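Local atomic coordinates of Lin1840 protein (Listeria innocua serovar 6a, PDB entry 4ZOC), a protein that probably hydrolyses terminal, non-reducing beta-D-glucosyl residues to release beta-D-glucose, as a family 3 glycosidase involved in beta-1,2-glucan metabolism. Residues A391-V396 against V459-L464; S382-L387 against G497-I502; T503-R508 against W526-E531; V376-K381 against F598-S603. The protein carries 2 engineered substitutions. All coordinates share one frame; numbering follows the deposited sequence. Where two conformers were deposited one is given.

Contact 1: A391-V396 against V459-L464; sequences AKIALV and VVVLAL
The carbonyl oxygen of Val461 meets two donors of the facing strand. Val396 N gives it a hydrogen bond of 2.9 Å, and Leu395 CA makes a CA-H...O contact of 3.3 Å with it. Ala394 O is held in the same manner, by a 2.8 Å hydrogen bond from Val461 N and a CA-H...O contact from Val460 CA. Three further backbone bonds complete the ladder: Val459 N to Lys392 O, Ala394 N to Val459 O, and Ala463 N to Val396 O. The strands run in the same direction, 20° apart, and Ile393 pairs with Val459, Ala394 with Val460, Leu395 with Val461 and Val396 with Leu462. They lie side by side in the six-stranded mixed sheet of the family 3 C-terminal domain. Strand 432-436 flanks 393-397 on its other edge, and strand 500-505 flanks 459-465.

Side chains alternate between the two faces. On the face of Ile393, Leu395, Val459 and Val461, the two methyls of Val461 serve different neighbours. Its CG2 meets Ile393 CG2 at 3.6 Å, and its CG1 meets Leu395 CD1 at 3.8 Å. Val461 CG1 is anti to its own backbone N (chi1 173°), which turns it to the Leu395 side. Leu395 CD1 also reaches Ala463 CB. On the other face Val396 CG2 touches both Val460 CG1 and Leu462 CD1, the latter at 3.7 Å. Helix 484-494 packs on this face, with Val493 touching Val460 and Leu489 touching Leu462.

Contact 2: S382-L387 against G497-I502; sequences SRLLPL and GKPVVI
The backbones of Leu384 and Pro499 stay apart, their CA atoms being 7.5 Å from each other, and the side chains of loop 382-387 make the contact with the start of strand 500-505. Leu384 reaches across with both ends of its fork. CG is anti to the backbone N (chi1 179°), and this extends the side chain toward Pro499. CD1 touches Pro499 CB at 3.7 Å, and CD2 lies 3.8 Å from that same Pro499 CB. The leucine therefore straddles one ring carbon, and the two side chains cross at about a right angle. Leu384 CD2 also lies 3.7 Å from Val500 O, a van der Waals contact with the strand backbone.

Leu385 comes next along the loop. Its CD1 meets Val501 CG2 at 4.0 Å, again nearly at right angles. Here Leu385 CG is anti to the carbonyl carbon (chi1 -55°), which brings the end of the side chain nearer to Val501 than the direction of CB alone would. The loop joins edge strand 376-380 to strand 393-397, which lies beyond 500-505 in the mixed sheet of the C-terminal domain. It thus passes the N-terminal end of 500-505 on its way across. Leu540 of helix 532-541 touches both Leu385 and Val501 and shares their apolar packing. Ala521 of the neighbouring strand 521-524 also touches both. The peptide bond between Leu385 and Pro386 is cis.

Contact 3: T503-R508 against W526-E531; sequences TLFNGR and WFPGTE
Trp526 and Phe527 pack against the turn that follows strand 500-505. The Phe527 ring lies over the Asn506 backbone: its CE2 is 3.5 Å from Asn506 C, and Asn506 N stands 3.6 Å above the ring plane, displaced toward the rim. Trp526 meets the same turn by its indole edge: CE3 is 3.5 Å from Asn506 O, and CZ3 is 3.7 Å from Arg508 C. The Asn506 amide lies above the rim of the benzo ring, with ND2 3.7 Å from Trp526 CZ3, its plane turned 23° from that of the indole. Its CG lies between backbone N and carbonyl carbon (chi1 54°), which brings the amide over to Trp526.

One weak hydrogen bond joins the backbones, from Asn506 N to Trp526 O at 3.2 Å. At the Phe505 ring edge, CD2 touches Pro528 CD.

Asn506 ND2 donates to Arg508 O at 2.8 Å, from above the carbonyl plane. Glu524 ties both segments, its OE2 accepting from Asn506 ND2 and OE1 from Trp526 N. Arg508 binds Pro145 O and Glu466, and helix 103-108 covers Trp526. These buried loops follow parallel strands 500-505 and 521-524 at their C-terminal ends, where the sheet meets the N-terminal TIM-barrel domain.

Contact 4: V376-K381 against F598-S603; sequences VLLENK and FGYGKS
Two direct hydrogen bonds join Tyr600 and Lys602 to consecutive carbonyls of edge strand 376-380. Tyr600 OH donates to Leu378 O at 2.6 Å. The acceptor lies in the ring plane, at its edge, while the hydroxyl is tilted 32° from the carbonyl plane. Lys602 N donates to Leu377 O at 2.8 Å, within the plane of that carbonyl.

Two waters extend the polar contact. One accepts from Leu377 N and donates to Lys602 O, so Leu377 and Lys602 are linked both directly and through water. The other accepts from Asn380 ND2 at 3.0 Å and donates to Ser603 O. Asn380 OD1 is bound by Leu385 N.

Van der Waals contacts fill in around these bonds. Leu377 CD2 touches Lys602 CB at 3.8 Å, and Leu378 CD2 makes an apolar contact with Tyr600 CE2 at the same distance. Val376 CG1 lies 3.5 Å from Tyr600 O and also meets Gly601 CA. The aliphatic chain of Lys602 bends at chi3 (69°) and chi4, and its CD and CE run past Leu378 O and Asn380 N.

Leu378 and Glu379 both face Leu522 in a classic beta bulge against strand 521-524. Glu379 OE2 is bonded to Tyr596 OH. The loop thus satisfies outward backbone groups of the edge strand with a mixture of backbone, hydroxyl and water, without adding a regular strand to the sheet.

In the fold
All four contacts belong to the C-terminal domain of the family 3 fold and reach its one mixed sheet. Contact 1 pairs two inner strands. Contacts 2 and 3 use opposite ends of strand 500-505, their centres about 20 Å apart. Contact 4 lies at edge strand 376-380, its centre about 19 Å from that of contact 1. Strand 459-465 pairs with 500-505 and so joins contact 1 to contacts 2 and 3. Along the chain contact 1 is nested within contact 2, and contact 3 follows. Contact 4 encloses all three along the chain: it brings the segment before strand 607-611 back to the sheet's first strand.

Contact 1: A391-V396 against V459-L464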
loop_
_atom_site.group_PDB
_atom_site.type_symbol
_atom_site.label_atom_id
_atom_site.label_comp_id
_atom_site.label_asym_id
_atom_site.label_seq_id
_atom_site.Cartn_x
_atom_site.Cartn_y
_atom_site.Cartn_z
ATOM N N ALA A 391 -5.008 -30.289 -36.265
ATOM C CA ALA A 391 -4.830 -28.848 -36.422
ATOM C C ALA A 391 -3.412 -28.507 -36.787
ATOM O O ALA A 391 -2.431 -28.966 -36.128
ATOM C CB ALA A 391 -5.233 -28.105 -35.157
ATOM N N LYS A 392 -3.279 -27.690 -37.837
ATOM C CA LYS A 392 -1.964 -27.218 -38.305
ATOM C C LYS A 392 -1.597 -25.949 -37.495
ATOM O O LYS A 392 -2.243 -24.917 -37.599
ATOM C CB LYS A 392 -1.981 -26.929 -39.812
ATOM C CG LYS A 392 -2.319 -28.126 -40.707
ATOM C CD LYS A 392 -2.404 -27.754 -42.196
ATOM C CE LYS A 392 -1.134 -27.149 -42.770
ATOM N NZ LYS A 392 -1.203 -26.755 -44.227
ATOM N N ILE A 393 -0.571 -26.081 -36.666
ATOM C CA ILE A 393 -0.231 -25.115 -35.622
ATOM C C ILE A 393 1.031 -24.375 -36.020
ATOM O O ILE A 393 2.093 -24.961 -36.286
ATOM C CB ILE A 393 0.038 -25.818 -34.276
ATOM C CG1 ILE A 393 -1.263 -26.402 -33.754
ATOM C CG2 ILE A 393 0.653 -24.793 -33.306
ATOM C CD1 ILE A 393 -1.099 -27.337 -32.536
ATOM N N ALA A 394 0.953 -23.067 -36.040
ATOM C CA ALA A 394 2.162 -22.230 -35.966
ATOM C C ALA A 394 2.382 -21.858 -34.500
ATOM O O ALA A 394 1.566 -21.180 -33.848
ATOM C CB ALA A 394 2.028 -20.967 -36.809
ATOM N N LEU A 395 3.506 -22.331 -34.009
ATOM C CA LEU A 395 3.933 -22.147 -32.603
ATOM C C LEU A 395 4.969 -21.028 -32.628
ATOM O O LEU A 395 6.065 -21.178 -33.163
ATOM C CB LEU A 395 4.540 -23.450 -32.043
ATOM C CG LEU A 395 5.180 -23.272 -30.663
ATOM C CD1 LEU A 395 4.226 -22.839 -29.575
ATOM C CD2 LEU A 395 5.837 -24.550 -30.254
ATOM N N VAL A 396 4.629 -19.890 -32.089
ATOM C CA VAL A 396 5.533 -18.768 -32.175
ATOM C C VAL A 396 5.745 -18.069 -30.839
ATOM O O VAL A 396 4.850 -18.085 -29.986
ATOM C CB VAL A 396 5.116 -17.745 -33.257
ATOM C CG1 VAL A 396 4.787 -18.420 -34.618
ATOM C CG2 VAL A 396 3.903 -17.055 -32.858
ATOM N N VAL A 459 -3.895 -22.311 -37.220
ATOM C CA VAL A 459 -4.095 -21.647 -35.905
ATOM C C VAL A 459 -2.711 -21.331 -35.353
ATOM O O VAL A 459 -1.666 -21.975 -35.714
ATOM C CB VAL A 459 -4.840 -22.538 -34.893
ATOM C CG1 VAL A 459 -6.205 -22.942 -35.433
ATOM C CG2 VAL A 459 -4.039 -23.769 -34.616
ATOM N N VAL A 460 -2.663 -20.337 -34.468
ATOM C CA VAL A 460 -1.424 -19.880 -33.934
ATOM C C VAL A 460 -1.473 -20.139 -32.466
ATOM O O VAL A 460 -2.453 -19.826 -31.807
ATOM C CB VAL A 460 -1.225 -18.394 -34.144
ATOM C CG1 VAL A 460 0.116 -17.898 -33.627
ATOM C CG2 VAL A 460 -1.441 -18.010 -35.620
ATOM N N VAL A 461 -0.452 -20.809 -31.982
ATOM C CA VAL A 461 -0.216 -20.928 -30.558
ATOM C C VAL A 461 0.936 -19.918 -30.296
ATOM O O VAL A 461 2.129 -20.170 -30.683
ATOM C CB VAL A 461 0.199 -22.375 -30.130
ATOM C CG1 VAL A 461 0.609 -22.377 -28.637
ATOM C CG2 VAL A 461 -0.844 -23.416 -30.304
ATOM N N LEU A 462 0.617 -18.818 -29.579
ATOM C CA LEU A 462 1.510 -17.705 -29.358
ATOM C C LEU A 462 1.980 -17.919 -27.928
ATOM O O LEU A 462 1.223 -17.746 -26.974
ATOM C CB LEU A 462 0.763 -16.399 -29.483
ATOM C CG LEU A 462 1.573 -15.146 -29.164
ATOM C CD1 LEU A 462 2.915 -15.031 -29.912
ATOM C CD2 LEU A 462 0.773 -13.875 -29.498
ATOM N N ALA A 463 3.211 -18.340 -27.783
ATOM C CA ALA A 463 3.746 -18.705 -26.467
ATOM C C ALA A 463 4.572 -17.566 -25.921
ATOM O O ALA A 463 5.738 -17.285 -26.394
ATOM C CB ALA A 463 4.562 -20.026 -26.574
ATOM N N LEU A 464 3.993 -16.889 -24.939
ATOM C CA LEU A 464 4.588 -15.717 -24.301
ATOM C C LEU A 464 4.972 -15.955 -22.868
ATOM O O LEU A 464 4.418 -16.812 -22.169
ATOM C CB LEU A 464 3.579 -14.562 -24.270
ATOM C CG LEU A 464 2.982 -14.178 -25.646
ATOM C CD1 LEU A 464 1.949 -13.054 -25.452
ATOM C CD2 LEU A 464 4.090 -13.780 -26.572
#

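Contact 2: S382-L387 against G497-I502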
loop_
_atom_site.group_PDB
_atom_site.type_symbol
_atom_site.label_atom_id
_atom_site.label_comp_id
_atom_site.label_asym_id
_atom_site.label_seq_id
_atom_site.Cartn_x
_atom_site.Cartn_y
_atom_site.Cartn_z
ATOM N N SER A 382 -15.425 -18.483 -29.073
ATOM C CA SER A 382 -15.798 -19.282 -30.255
ATOM C C SER A 382 -15.350 -20.745 -30.245
ATOM O O SER A 382 -15.299 -21.378 -31.283
ATOM C CB SER A 382 -15.261 -18.602 -31.534
ATOM O OG SER A 382 -15.896 -17.355 -31.684
ATOM N N ARG A 383 -15.091 -21.293 -29.064
ATOM C CA ARG A 383 -14.722 -22.691 -28.915
ATOM C C ARG A 383 -13.518 -23.028 -29.763
ATOM O O ARG A 383 -13.438 -24.130 -30.333
ATOM C CB ARG A 383 -15.937 -23.611 -29.200
ATOM C CG ARG A 383 -17.022 -23.537 -28.122
ATOM C CD ARG A 383 -18.055 -24.646 -28.249
ATOM N NE ARG A 383 -18.773 -24.833 -26.977
ATOM C CZ ARG A 383 -19.706 -24.006 -26.502
ATOM N NH1 ARG A 383 -20.074 -22.918 -27.180
ATOM N NH2 ARG A 383 -20.277 -24.269 -25.347
ATOM N N LEU A 384 -12.587 -22.069 -29.873
ATOM C CA LEU A 384 -11.273 -22.361 -30.486
ATOM C C LEU A 384 -10.586 -23.616 -29.850
ATOM O O LEU A 384 -10.183 -24.578 -30.526
ATOM C CB LEU A 384 -10.301 -21.169 -30.384
ATOM C CG LEU A 384 -8.884 -21.408 -30.987
ATOM C CD1 LEU A 384 -8.943 -21.863 -32.422
ATOM C CD2 LEU A 384 -8.008 -20.176 -30.958
ATOM N N LEU A 385 -10.476 -23.604 -28.546
ATOM C CA LEU A 385 -10.062 -24.784 -27.792
ATOM C C LEU A 385 -11.194 -25.692 -27.397
ATOM O O LEU A 385 -12.282 -25.208 -27.028
ATOM C CB LEU A 385 -9.334 -24.356 -26.469
ATOM C CG LEU A 385 -8.158 -23.416 -26.742
ATOM C CD1 LEU A 385 -7.534 -23.076 -25.392
ATOM C CD2 LEU A 385 -7.166 -24.057 -27.664
ATOM N N PRO A 386 -10.934 -27.001 -27.361
ATOM C CA PRO A 386 -9.706 -27.676 -27.688
ATOM C C PRO A 386 -9.474 -27.785 -29.200
ATOM O O PRO A 386 -10.433 -27.828 -30.021
ATOM C CB PRO A 386 -9.886 -29.052 -27.100
ATOM C CG PRO A 386 -11.331 -29.264 -27.065
ATOM C CD PRO A 386 -11.930 -27.920 -26.810
ATOM N N LEU A 387 -8.192 -27.857 -29.539
ATOM C CA LEU A 387 -7.730 -28.013 -30.923
ATOM C C LEU A 387 -7.847 -29.491 -31.310
ATOM O O LEU A 387 -7.629 -30.334 -30.477
ATOM C CB LEU A 387 -6.299 -27.516 -31.030
ATOM C CG LEU A 387 -5.923 -26.111 -30.631
ATOM C CD1 LEU A 387 -4.437 -25.906 -30.934
ATOM C CD2 LEU A 387 -6.730 -25.097 -31.367
ATOM N N GLY A 497 -4.805 -12.647 -39.334
ATOM C CA GLY A 497 -6.098 -13.232 -39.734
ATOM C C GLY A 497 -6.431 -14.638 -39.320
ATOM O O GLY A 497 -7.557 -15.106 -39.661
ATOM N N LYS A 498 -5.547 -15.334 -38.562
ATOM C CA LYS A 498 -5.823 -16.702 -38.124
ATOM C C LYS A 498 -6.137 -16.725 -36.649
ATOM O O LYS A 498 -5.733 -15.832 -35.969
ATOM C CB LYS A 498 -4.577 -17.584 -38.348
ATOM C CG LYS A 498 -4.174 -17.501 -39.843
ATOM C CD LYS A 498 -4.234 -18.741 -40.668
ATOM C CE LYS A 498 -3.893 -18.395 -42.116
ATOM N NZ LYS A 498 -3.084 -19.471 -42.703
ATOM N N PRO A 499 -6.836 -17.750 -36.170
ATOM C CA PRO A 499 -7.169 -17.753 -34.705
ATOM C C PRO A 499 -5.930 -17.973 -33.876
ATOM O O PRO A 499 -5.007 -18.714 -34.289
ATOM C CB PRO A 499 -8.120 -18.927 -34.528
ATOM C CG PRO A 499 -8.555 -19.334 -35.949
ATOM C CD PRO A 499 -7.582 -18.779 -36.941
ATOM N N VAL A 500 -5.884 -17.281 -32.751
ATOM C CA VAL A 500 -4.697 -17.286 -31.883
ATOM C C VAL A 500 -5.071 -17.781 -30.485
ATOM O O VAL A 500 -6.027 -17.265 -29.873
ATOM C CB VAL A 500 -4.166 -15.890 -31.771
ATOM C CG1 VAL A 500 -2.970 -15.825 -30.806
ATOM C CG2 VAL A 500 -3.849 -15.275 -33.107
ATOM N N VAL A 501 -4.347 -18.786 -29.975
ATOM C CA VAL A 501 -4.352 -19.112 -28.553
ATOM C C VAL A 501 -3.019 -18.615 -27.971
ATOM O O VAL A 501 -1.923 -18.920 -28.477
ATOM C CB VAL A 501 -4.648 -20.580 -28.220
ATOM C CG1 VAL A 501 -3.834 -21.548 -28.998
ATOM C CG2 VAL A 501 -4.471 -20.839 -26.731
ATOM N N ILE A 502 -3.092 -17.826 -26.910
ATOM C CA ILE A 502 -1.897 -17.394 -26.189
ATOM C C ILE A 502 -1.691 -18.359 -25.008
ATOM O O ILE A 502 -2.627 -18.596 -24.171
ATOM C CB ILE A 502 -1.982 -15.928 -25.697
ATOM C CG1 ILE A 502 -1.792 -14.967 -26.864
ATOM C CG2 ILE A 502 -0.833 -15.596 -24.699
ATOM C CD1 ILE A 502 -2.092 -13.470 -26.616
#

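Contact 3: T503-R508 against W526-E531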
loop_
_atom_site.group_PDB
_atom_site.type_symbol
_atom_site.label_atom_id
_atom_site.label_comp_id
_atom_site.label_asym_id
_atom_site.label_seq_id
_atom_site.Cartn_x
_atom_site.Cartn_y
_atom_site.Cartn_z
ATOM N N THR A 503 -0.504 -18.944 -24.926
ATOM C CA THR A 503 -0.187 -19.816 -23.801
ATOM C C THR A 503 0.827 -19.005 -23.033
ATOM O O THR A 503 1.873 -18.757 -23.507
ATOM C CB THR A 503 0.437 -21.179 -24.264
ATOM O OG1 THR A 503 1.461 -20.906 -25.181
ATOM C CG2 THR A 503 -0.535 -22.031 -25.004
ATOM N N LEU A 504 0.449 -18.542 -21.835
ATOM C CA LEU A 504 1.234 -17.664 -21.029
ATOM C C LEU A 504 1.954 -18.378 -19.901
ATOM O O LEU A 504 1.367 -19.133 -19.147
ATOM C CB LEU A 504 0.344 -16.522 -20.477
ATOM C CG LEU A 504 1.031 -15.411 -19.656
ATOM C CD1 LEU A 504 1.910 -14.544 -20.514
ATOM C CD2 LEU A 504 -0.074 -14.539 -19.029
ATOM N N PHE A 505 3.250 -18.124 -19.822
ATOM C CA PHE A 505 4.126 -18.687 -18.735
ATOM C C PHE A 505 4.727 -17.565 -17.910
ATOM O O PHE A 505 5.284 -16.571 -18.425
ATOM C CB PHE A 505 5.208 -19.518 -19.364
ATOM C CG PHE A 505 4.684 -20.684 -20.146
ATOM C CD1 PHE A 505 4.252 -20.537 -21.442
ATOM C CD2 PHE A 505 4.676 -21.922 -19.585
ATOM C CE1 PHE A 505 3.754 -21.614 -22.147
ATOM C CE2 PHE A 505 4.227 -22.994 -20.292
ATOM C CZ PHE A 505 3.752 -22.856 -21.569
ATOM N N ASN A 506 4.598 -17.679 -16.596
ATOM C CA ASN A 506 4.850 -16.554 -15.753
ATOM C C ASN A 506 4.753 -16.923 -14.279
ATOM O O ASN A 506 4.167 -17.914 -13.960
ATOM C CB ASN A 506 3.901 -15.389 -16.046
ATOM C CG ASN A 506 2.461 -15.753 -16.002
ATOM O OD1 ASN A 506 2.043 -16.665 -16.712
ATOM N ND2 ASN A 506 1.645 -15.041 -15.198
ATOM N N GLY A 507 5.349 -16.073 -13.402
ATOM C CA GLY A 507 5.383 -16.319 -11.968
ATOM C C GLY A 507 4.566 -15.373 -11.156
ATOM O O GLY A 507 4.620 -15.432 -9.941
ATOM N N ARG A 508 3.852 -14.443 -11.796
ATOM C CA ARG A 508 3.031 -13.386 -11.111
ATOM C C ARG A 508 1.862 -13.039 -11.983
ATOM O O ARG A 508 1.958 -13.181 -13.190
ATOM C CB ARG A 508 3.824 -12.063 -10.859
ATOM C CG ARG A 508 4.526 -11.553 -12.138
ATOM C CD ARG A 508 4.885 -10.092 -12.158
ATOM N NE ARG A 508 5.770 -9.806 -11.049
ATOM C CZ ARG A 508 7.074 -10.082 -11.048
ATOM N NH1 ARG A 508 7.636 -10.646 -12.089
ATOM N NH2 ARG A 508 7.819 -9.766 -10.017
ATOM N N TRP A 526 1.202 -20.627 -15.909
ATOM C CA TRP A 526 2.179 -20.257 -14.867
ATOM C C TRP A 526 3.556 -20.879 -15.258
ATOM O O TRP A 526 3.984 -20.802 -16.415
ATOM C CB TRP A 526 1.705 -20.712 -13.512
ATOM C CG TRP A 526 0.377 -20.106 -13.102
ATOM C CD1 TRP A 526 -0.822 -20.741 -12.967
ATOM C CD2 TRP A 526 0.176 -18.766 -12.636
ATOM N NE1 TRP A 526 -1.781 -19.844 -12.474
ATOM C CE2 TRP A 526 -1.180 -18.644 -12.231
ATOM C CE3 TRP A 526 1.020 -17.658 -12.474
ATOM C CZ2 TRP A 526 -1.725 -17.403 -11.744
ATOM C CZ3 TRP A 526 0.481 -16.462 -11.941
ATOM C CH2 TRP A 526 -0.875 -16.363 -11.588
ATOM N N PHE A 527 4.275 -21.473 -14.329
ATOM C CA PHE A 527 5.382 -22.366 -14.725
ATOM C C PHE A 527 5.029 -23.763 -14.233
ATOM O O PHE A 527 4.951 -24.017 -13.055
ATOM C CB PHE A 527 6.693 -21.868 -14.151
ATOM C CG PHE A 527 7.162 -20.573 -14.731
ATOM C CD1 PHE A 527 7.342 -20.405 -16.106
ATOM C CD2 PHE A 527 7.413 -19.469 -13.887
ATOM C CE1 PHE A 527 7.904 -19.246 -16.613
ATOM C CE2 PHE A 527 7.927 -18.338 -14.393
ATOM C CZ PHE A 527 8.178 -18.205 -15.751
ATOM N N PRO A 528 4.753 -24.700 -15.171
ATOM C CA PRO A 528 4.216 -25.990 -14.719
ATOM C C PRO A 528 5.250 -26.968 -14.188
ATOM O O PRO A 528 4.859 -27.969 -13.528
ATOM C CB PRO A 528 3.576 -26.594 -15.967
ATOM C CG PRO A 528 3.374 -25.445 -16.888
ATOM C CD PRO A 528 4.498 -24.451 -16.589
ATOM N N GLY A 529 6.533 -26.711 -14.482
ATOM C CA GLY A 529 7.635 -27.622 -14.069
ATOM C C GLY A 529 8.052 -28.547 -15.187
ATOM O O GLY A 529 7.949 -28.249 -16.377
ATOM N N THR A 530 8.560 -29.702 -14.764
ATOM C CA THR A 530 9.199 -30.654 -15.619
ATOM C C THR A 530 8.359 -31.115 -16.776
ATOM O O THR A 530 8.884 -31.263 -17.887
ATOM C CB THR A 530 9.698 -31.862 -14.752
ATOM O OG1 THR A 530 10.688 -31.387 -13.780
ATOM C CG2 THR A 530 10.291 -32.948 -15.633
ATOM N N GLU A 531 7.044 -31.228 -16.575
ATOM C CA GLU A 531 6.207 -31.733 -17.646
ATOM C C GLU A 531 5.529 -30.598 -18.430
ATOM O O GLU A 531 4.487 -30.872 -19.162
ATOM C CB GLU A 531 5.178 -32.729 -17.096
ATOM C CG GLU A 531 5.826 -34.018 -16.604
ATOM C CD GLU A 531 6.312 -34.905 -17.720
ATOM O OE1 GLU A 531 5.492 -35.374 -18.498
ATOM O OE2 GLU A 531 7.509 -35.183 -17.740
#

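Contact 4: V376-K381 against F598-S603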
loop_
_atom_site.group_PDB
_atom_site.type_symbol
_atom_site.label_atom_id
_atom_site.label_comp_id
_atom_site.label_asym_id
_atom_site.label_seq_id
_atom_site.Cartn_x
_atom_site.Cartn_y
_atom_site.Cartn_z
ATOM N N VAL A 376 -4.984 -22.225 -15.818
ATOM C CA VAL A 376 -6.263 -21.491 -15.746
ATOM C C VAL A 376 -6.605 -20.983 -17.117
ATOM O O VAL A 376 -5.866 -20.253 -17.753
ATOM C CB VAL A 376 -6.268 -20.306 -14.773
ATOM C CG1 VAL A 376 -7.661 -19.680 -14.724
ATOM C CG2 VAL A 376 -5.783 -20.730 -13.407
ATOM N N LEU A 377 -7.708 -21.498 -17.614
ATOM C CA LEU A 377 -8.217 -21.035 -18.894
ATOM C C LEU A 377 -8.914 -19.746 -18.691
ATOM O O LEU A 377 -9.930 -19.686 -17.994
ATOM C CB LEU A 377 -9.166 -22.087 -19.520
ATOM C CG LEU A 377 -9.659 -21.723 -20.959
ATOM C CD1 LEU A 377 -8.561 -21.634 -22.028
ATOM C CD2 LEU A 377 -10.750 -22.709 -21.404
ATOM N N LEU A 378 -8.400 -18.693 -19.289
ATOM C CA LEU A 378 -8.920 -17.315 -18.999
ATOM C C LEU A 378 -9.856 -16.776 -20.082
ATOM O O LEU A 378 -10.816 -15.987 -19.798
ATOM C CB LEU A 378 -7.737 -16.372 -18.833
ATOM C CG LEU A 378 -6.851 -16.591 -17.603
ATOM C CD1 LEU A 378 -5.708 -15.632 -17.650
ATOM C CD2 LEU A 378 -7.710 -16.452 -16.365
ATOM N N GLU A 379 -9.609 -17.184 -21.316
ATOM C CA GLU A 379 -10.474 -16.841 -22.510
ATOM C C GLU A 379 -10.546 -18.036 -23.448
ATOM O O GLU A 379 -9.559 -18.773 -23.606
ATOM C CB GLU A 379 -9.972 -15.629 -23.349
ATOM C CG GLU A 379 -9.837 -14.311 -22.581
ATOM C CD GLU A 379 -11.151 -13.694 -22.127
ATOM O OE1 GLU A 379 -12.244 -14.099 -22.645
ATOM O OE2 GLU A 379 -11.031 -12.788 -21.259
ATOM N N ASN A 380 -11.693 -18.202 -24.086
ATOM C CA ASN A 380 -11.846 -19.208 -25.168
ATOM C C ASN A 380 -13.066 -18.806 -25.926
ATOM O O ASN A 380 -14.180 -19.288 -25.677
ATOM C CB ASN A 380 -12.015 -20.583 -24.589
ATOM C CG ASN A 380 -11.968 -21.687 -25.643
ATOM O OD1 ASN A 380 -11.465 -21.498 -26.734
ATOM N ND2 ASN A 380 -12.504 -22.827 -25.297
ATOM N N LYS A 381 -12.820 -17.868 -26.801
ATOM C CA LYS A 381 -13.856 -17.255 -27.682
ATOM C C LYS A 381 -14.163 -18.214 -28.839
ATOM O O LYS A 381 -13.269 -18.752 -29.482
ATOM C CB LYS A 381 -13.349 -15.905 -28.135
ATOM C CG LYS A 381 -13.090 -14.971 -26.924
ATOM C CD LYS A 381 -12.671 -13.555 -27.339
ATOM C CE LYS A 381 -11.393 -13.087 -26.632
ATOM N NZ LYS A 381 -10.838 -11.893 -27.347
ATOM N N PHE A 598 -10.625 -13.436 -8.234
ATOM C CA PHE A 598 -10.380 -14.584 -7.458
ATOM C C PHE A 598 -11.489 -15.640 -7.832
ATOM O O PHE A 598 -12.685 -15.339 -7.844
ATOM C CB PHE A 598 -10.489 -14.274 -6.001
ATOM C CG PHE A 598 -10.162 -15.469 -5.102
ATOM C CD1 PHE A 598 -8.842 -15.758 -4.750
ATOM C CD2 PHE A 598 -11.166 -16.304 -4.649
ATOM C CE1 PHE A 598 -8.546 -16.840 -3.939
ATOM C CE2 PHE A 598 -10.890 -17.416 -3.821
ATOM C CZ PHE A 598 -9.579 -17.668 -3.469
ATOM N N GLY A 599 -11.052 -16.861 -8.013
ATOM C CA GLY A 599 -11.916 -18.022 -8.191
ATOM C C GLY A 599 -12.415 -18.174 -9.633
ATOM O O GLY A 599 -13.133 -19.085 -9.892
ATOM N N TYR A 600 -11.969 -17.315 -10.574
ATOM C CA TYR A 600 -12.318 -17.415 -11.972
ATOM C C TYR A 600 -11.434 -18.365 -12.812
ATOM O O TYR A 600 -10.190 -18.322 -12.750
ATOM C CB TYR A 600 -12.224 -16.054 -12.625
ATOM C CG TYR A 600 -12.400 -16.048 -14.126
ATOM C CD1 TYR A 600 -13.643 -16.210 -14.682
ATOM C CD2 TYR A 600 -11.341 -15.807 -14.959
ATOM C CE1 TYR A 600 -13.821 -16.214 -16.050
ATOM C CE2 TYR A 600 -11.490 -15.777 -16.317
ATOM C CZ TYR A 600 -12.746 -15.963 -16.855
ATOM O OH TYR A 600 -12.851 -15.897 -18.228
ATOM N N GLY A 601 -12.100 -19.154 -13.684
ATOM C CA GLY A 601 -11.409 -20.016 -14.660
ATOM C C GLY A 601 -12.488 -20.651 -15.532
ATOM O O GLY A 601 -13.624 -20.899 -15.091
ATOM N N LYS A 602 -12.167 -20.875 -16.773
ATOM C CA LYS A 602 -13.129 -21.490 -17.708
ATOM C C LYS A 602 -12.910 -23.005 -17.793
ATOM O O LYS A 602 -12.021 -23.608 -17.126
ATOM C CB LYS A 602 -13.031 -20.798 -19.049
ATOM C CG LYS A 602 -13.408 -19.323 -18.975
ATOM C CD LYS A 602 -13.198 -18.679 -20.335
ATOM C CE LYS A 602 -14.176 -19.156 -21.390
ATOM N NZ LYS A 602 -15.604 -19.226 -21.029
ATOM N N SER A 603 -13.727 -23.640 -18.601
ATOM C CA SER A 603 -13.666 -25.112 -18.768
ATOM C C SER A 603 -14.186 -25.370 -20.204
ATOM O O SER A 603 -14.919 -24.538 -20.748
ATOM C CB SER A 603 -14.622 -25.796 -17.754
ATOM O OG SER A 603 -14.788 -27.230 -17.942
HETATM O O HOH W 1 -9.472 -23.123 -16.094
HETATM O O HOH W 2 -14.150 -22.786 -22.774
#